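Local atomic coordinates of putative exonuclease (Eubacterium rectale, PDB entry 3L0A), a protein that probably acts as a metal-binding hydrolase of the PDDEXK nuclease-like clan and carries a zinc ion held by four cysteines. Residues 119-130 with 176-184. Sequence-based numbering, arbitrary orientation. Where two conformers were deposited one is given.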
loop_
_atom_site.group_PDB
_atom_site.type_symbol
_atom_site.label_atom_id
_atom_site.label_comp_id
_atom_site.label_asym_id
_atom_site.label_seq_id
_atom_site.Cartn_x
_atom_site.Cartn_y
_atom_site.Cartn_z
HETATM N N MSE A 119 30.308 -25.190 5.623
HETATM C CA MSE A 119 31.088 -26.030 4.678
HETATM C C MSE A 119 31.801 -25.128 3.662
HETATM O O MSE A 119 31.457 -23.954 3.531
HETATM C CB MSE A 119 30.184 -27.035 3.938
HETATM C CG MSE A 119 29.787 -28.227 4.754
HETATM SE SE MSE A 119 29.218 -29.687 3.657
HETATM C CE MSE A 119 28.682 -30.891 5.077
ATOM N N THR A 120 32.773 -25.676 2.942
ATOM C CA THR A 120 33.592 -24.860 2.034
ATOM C C THR A 120 33.822 -25.588 0.729
ATOM O O THR A 120 33.774 -26.820 0.703
ATOM C CB THR A 120 34.931 -24.475 2.729
ATOM O OG1 THR A 120 34.752 -23.207 3.364
ATOM C CG2 THR A 120 36.166 -24.433 1.760
ATOM N N GLY A 121 34.065 -24.821 -0.343
ATOM C CA GLY A 121 34.309 -25.391 -1.676
ATOM C C GLY A 121 34.916 -24.478 -2.728
ATOM O O GLY A 121 35.312 -23.349 -2.451
ATOM N N GLU A 122 34.999 -25.010 -3.944
ATOM C CA GLU A 122 35.586 -24.321 -5.106
ATOM C C GLU A 122 34.552 -24.390 -6.220
ATOM O O GLU A 122 34.019 -25.459 -6.499
ATOM C CB GLU A 122 36.891 -25.005 -5.561
ATOM C CG GLU A 122 37.440 -24.580 -6.964
ATOM C CD GLU A 122 38.740 -23.768 -6.907
ATOM O OE1 GLU A 122 39.818 -24.368 -6.709
ATOM O OE2 GLU A 122 38.684 -22.534 -7.086
ATOM N N LEU A 123 34.259 -23.252 -6.853
ATOM C CA LEU A 123 33.299 -23.196 -7.972
ATOM C C LEU A 123 33.586 -22.042 -8.900
ATOM O O LEU A 123 33.690 -20.894 -8.461
ATOM C CB LEU A 123 31.868 -22.966 -7.488
ATOM C CG LEU A 123 30.899 -24.122 -7.348
ATOM C CD1 LEU A 123 29.544 -23.509 -7.076
ATOM C CD2 LEU A 123 30.869 -25.032 -8.574
ATOM N N PHE A 124 33.663 -22.339 -10.188
ATOM C CA PHE A 124 33.682 -21.313 -11.212
ATOM C C PHE A 124 34.710 -20.203 -10.973
ATOM O O PHE A 124 34.463 -19.050 -11.374
ATOM C CB PHE A 124 32.301 -20.644 -11.336
ATOM C CG PHE A 124 31.149 -21.590 -11.466
ATOM C CD1 PHE A 124 31.228 -22.719 -12.257
ATOM C CD2 PHE A 124 29.941 -21.301 -10.838
ATOM C CE1 PHE A 124 30.144 -23.581 -12.377
ATOM C CE2 PHE A 124 28.865 -22.130 -10.964
ATOM C CZ PHE A 124 28.963 -23.276 -11.734
ATOM N N GLY A 125 35.830 -20.508 -10.316
ATOM C CA GLY A 125 36.909 -19.513 -10.152
ATOM C C GLY A 125 37.312 -19.198 -8.716
ATOM O O GLY A 125 38.483 -18.984 -8.441
ATOM N N ALA A 126 36.369 -19.203 -7.786
ATOM C CA ALA A 126 36.681 -18.830 -6.396
ATOM C C ALA A 126 36.440 -19.972 -5.413
ATOM O O ALA A 126 35.805 -20.983 -5.737
ATOM C CB ALA A 126 35.851 -17.583 -5.962
ATOM N N LYS A 127 36.949 -19.774 -4.200
ATOM C CA LYS A 127 36.518 -20.537 -3.046
ATOM C C LYS A 127 35.140 -19.974 -2.650
ATOM O O LYS A 127 34.904 -18.775 -2.819
ATOM C CB LYS A 127 37.502 -20.347 -1.886
ATOM C CG LYS A 127 38.956 -20.624 -2.200
ATOM C CD LYS A 127 39.860 -20.463 -0.962
ATOM C CE LYS A 127 39.973 -21.766 -0.157
ATOM N NZ LYS A 127 41.008 -21.715 0.943
ATOM N N TRP A 128 34.242 -20.824 -2.137
ATOM C CA TRP A 128 32.924 -20.405 -1.618
ATOM C C TRP A 128 32.716 -20.863 -0.171
ATOM O O TRP A 128 33.426 -21.733 0.306
ATOM C CB TRP A 128 31.794 -21.006 -2.450
ATOM C CG TRP A 128 31.630 -20.451 -3.835
ATOM C CD1 TRP A 128 32.516 -20.553 -4.868
ATOM C CD2 TRP A 128 30.491 -19.754 -4.350
ATOM N NE1 TRP A 128 32.016 -19.941 -5.990
ATOM C CE2 TRP A 128 30.775 -19.440 -5.708
ATOM C CE3 TRP A 128 29.272 -19.340 -3.795
ATOM C CZ2 TRP A 128 29.875 -18.724 -6.532
ATOM C CZ3 TRP A 128 28.362 -18.615 -4.608
ATOM C CH2 TRP A 128 28.674 -18.323 -5.965
ATOM N N LYS A 129 31.729 -20.280 0.512
ATOM C CA LYS A 129 31.301 -20.752 1.835
ATOM C C LYS A 129 29.786 -20.851 1.893
ATOM O O LYS A 129 29.106 -20.096 1.244
ATOM C CB LYS A 129 31.752 -19.807 2.943
ATOM C CG LYS A 129 31.406 -18.341 2.740
ATOM C CD LYS A 129 31.960 -17.535 3.915
ATOM C CE LYS A 129 31.832 -16.006 3.756
ATOM N NZ LYS A 129 30.635 -15.451 4.456
ATOM N N ILE A 130 29.288 -21.810 2.668
ATOM C CA ILE A 130 27.849 -21.942 2.954
ATOM C C ILE A 130 27.655 -22.213 4.440
ATOM O O ILE A 130 28.580 -22.677 5.127
ATOM C CB ILE A 130 27.185 -23.073 2.126
ATOM C CG1 ILE A 130 27.829 -24.429 2.451
ATOM C CG2 ILE A 130 27.293 -22.787 0.595
ATOM C CD1 ILE A 130 26.848 -25.607 2.393
ATOM N N VAL A 176 23.798 -23.959 -4.992
ATOM C CA VAL A 176 25.167 -23.817 -4.490
ATOM C C VAL A 176 25.331 -24.686 -3.271
ATOM O O VAL A 176 26.231 -25.532 -3.211
ATOM C CB VAL A 176 25.489 -22.362 -4.122
ATOM C CG1 VAL A 176 26.775 -22.276 -3.304
ATOM C CG2 VAL A 176 25.593 -21.530 -5.377
ATOM N N TYR A 177 24.404 -24.546 -2.333
ATOM C CA TYR A 177 24.405 -25.377 -1.125
ATOM C C TYR A 177 24.558 -26.869 -1.483
ATOM O O TYR A 177 25.453 -27.520 -0.979
ATOM C CB TYR A 177 23.121 -25.154 -0.311
ATOM C CG TYR A 177 23.082 -23.895 0.568
ATOM C CD1 TYR A 177 23.719 -22.716 0.196
ATOM C CD2 TYR A 177 22.361 -23.883 1.747
ATOM C CE1 TYR A 177 23.686 -21.599 0.993
ATOM C CE2 TYR A 177 22.326 -22.761 2.555
ATOM C CZ TYR A 177 22.987 -21.607 2.160
ATOM O OH TYR A 177 22.922 -20.470 2.944
ATOM N N GLN A 178 23.711 -27.367 -2.393
ATOM C CA GLN A 178 23.755 -28.748 -2.893
ATOM C C GLN A 178 25.127 -29.172 -3.432
ATOM O O GLN A 178 25.661 -30.258 -3.085
ATOM C CB GLN A 178 22.713 -28.922 -4.014
ATOM C CG GLN A 178 22.488 -30.377 -4.518
ATOM C CD GLN A 178 21.397 -30.472 -5.592
ATOM O OE1 GLN A 178 21.510 -29.865 -6.659
ATOM N NE2 GLN A 178 20.328 -31.233 -5.299
ATOM N N GLU A 179 25.666 -28.344 -4.314
ATOM C CA GLU A 179 26.940 -28.597 -4.957
ATOM C C GLU A 179 28.092 -28.586 -3.972
ATOM O O GLU A 179 28.961 -29.449 -4.073
ATOM C CB GLU A 179 27.180 -27.575 -6.083
ATOM C CG GLU A 179 28.595 -27.499 -6.679
ATOM C CD GLU A 179 29.131 -28.823 -7.217
ATOM O OE1 GLU A 179 28.346 -29.777 -7.472
ATOM O OE2 GLU A 179 30.372 -28.905 -7.399
ATOM N N ILE A 180 28.132 -27.638 -3.038
ATOM C CA ILE A 180 29.235 -27.585 -2.058
ATOM C C ILE A 180 29.207 -28.801 -1.130
ATOM O O ILE A 180 30.251 -29.393 -0.887
ATOM C CB ILE A 180 29.288 -26.266 -1.252
ATOM C CG1 ILE A 180 29.462 -25.063 -2.197
ATOM C CG2 ILE A 180 30.437 -26.246 -0.266
ATOM C CD1 ILE A 180 30.788 -25.018 -2.936
ATOM N N VAL A 181 28.019 -29.195 -0.651
ATOM C CA VAL A 181 27.853 -30.460 0.096
ATOM C C VAL A 181 28.375 -31.631 -0.760
ATOM O O VAL A 181 29.059 -32.544 -0.263
ATOM C CB VAL A 181 26.351 -30.704 0.528
ATOM C CG1 VAL A 181 26.131 -32.080 1.133
ATOM C CG2 VAL A 181 25.823 -29.588 1.523
ATOM N N ARG A 182 28.080 -31.593 -2.050
ATOM C CA ARG A 182 28.513 -32.660 -2.908
ATOM C C ARG A 182 30.028 -32.719 -2.980
ATOM O O ARG A 182 30.556 -33.784 -3.095
ATOM C CB ARG A 182 27.924 -32.536 -4.306
ATOM C CG ARG A 182 28.110 -33.808 -5.152
ATOM C CD ARG A 182 27.837 -33.565 -6.643
ATOM N NE ARG A 182 28.754 -32.564 -7.157
ATOM C CZ ARG A 182 30.038 -32.774 -7.431
ATOM N NH1 ARG A 182 30.590 -33.972 -7.283
ATOM N NH2 ARG A 182 30.786 -31.779 -7.873
ATOM N N GLN A 183 30.726 -31.590 -2.898
ATOM C CA GLN A 183 32.198 -31.608 -2.953
ATOM C C GLN A 183 32.844 -32.058 -1.630
ATOM O O GLN A 183 34.012 -32.422 -1.609
ATOM C CB GLN A 183 32.755 -30.228 -3.313
ATOM C CG GLN A 183 32.288 -29.650 -4.637
ATOM C CD GLN A 183 32.839 -28.262 -4.878
ATOM O OE1 GLN A 183 33.679 -27.782 -4.128
ATOM N NE2 GLN A 183 32.365 -27.608 -5.927
ATOM N N ASN A 184 32.087 -32.002 -0.531
ATOM C CA ASN A 184 32.557 -32.468 0.779
ATOM C C ASN A 184 32.120 -33.896 1.036
ATOM O O ASN A 184 32.871 -34.666 1.580
ATOM C CB ASN A 184 31.981 -31.602 1.913
ATOM C CG ASN A 184 32.605 -30.212 1.988
ATOM O OD1 ASN A 184 33.728 -30.036 2.465
ATOM N ND2 ASN A 184 31.864 -29.222 1.552
HETATM O O HOH W 1 34.124 -27.688 3.993
#
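NE2 of Gln183 spends both its hydrogens at once, donating to O of Glu122 at 2.8 Å and to OE2 of Glu179 at 2.8 Å, while N of Glu122 returns a bond to OE1 of Gln183 at 3.1 Å, nearly straight and on a lone pair in the carbonyl plane. The pairing illustrates how a helix packed across one face of a hairpin can also reach backbone groups of its outer strand, here in the PDDEXK-like domain: helix 176-184 crosses the beta-hairpin 119-130 at 97° to strand 119-123, and its glutamine bonds that strand much as another strand would. With its chain extended beyond CG (chi2 177°), Gln183 spans the gap, while Glu179 is itself held by Arg182, whose NE and NH2 clasp the carboxylate side-on. Were Gln183 replaced by an alanine, N and O of Glu122 would probably lose both mates, and OE2 of Glu179 one of its donors. At the next residue, ND2 of Asn184 reaches O of Thr120, tilted from its carbonyl plane, and also bonds O of Ile180; a water joins OD1 of Asn184 to N of Thr120. Beneath these polar bonds, Ile180 lays CD1 against CA of Gly121 at 3.8 Å, where any CB would collide with it and with OE1 of Gln183. The apolar layer continues along the second strand, where Val176 CG1 touches both CE3 of Trp128 and CG2 of Ile130. Met132 and Ile141 extend it past Val181, whereas the hydroxyl of Tyr177 bonds Gln173. Over one face of the Tyr177 ring sits CB of Ile130, in a CH-pi contact 4.2 Å from the centroid, with CG2 of Ile130 3.6 Å from CD1 of Tyr177.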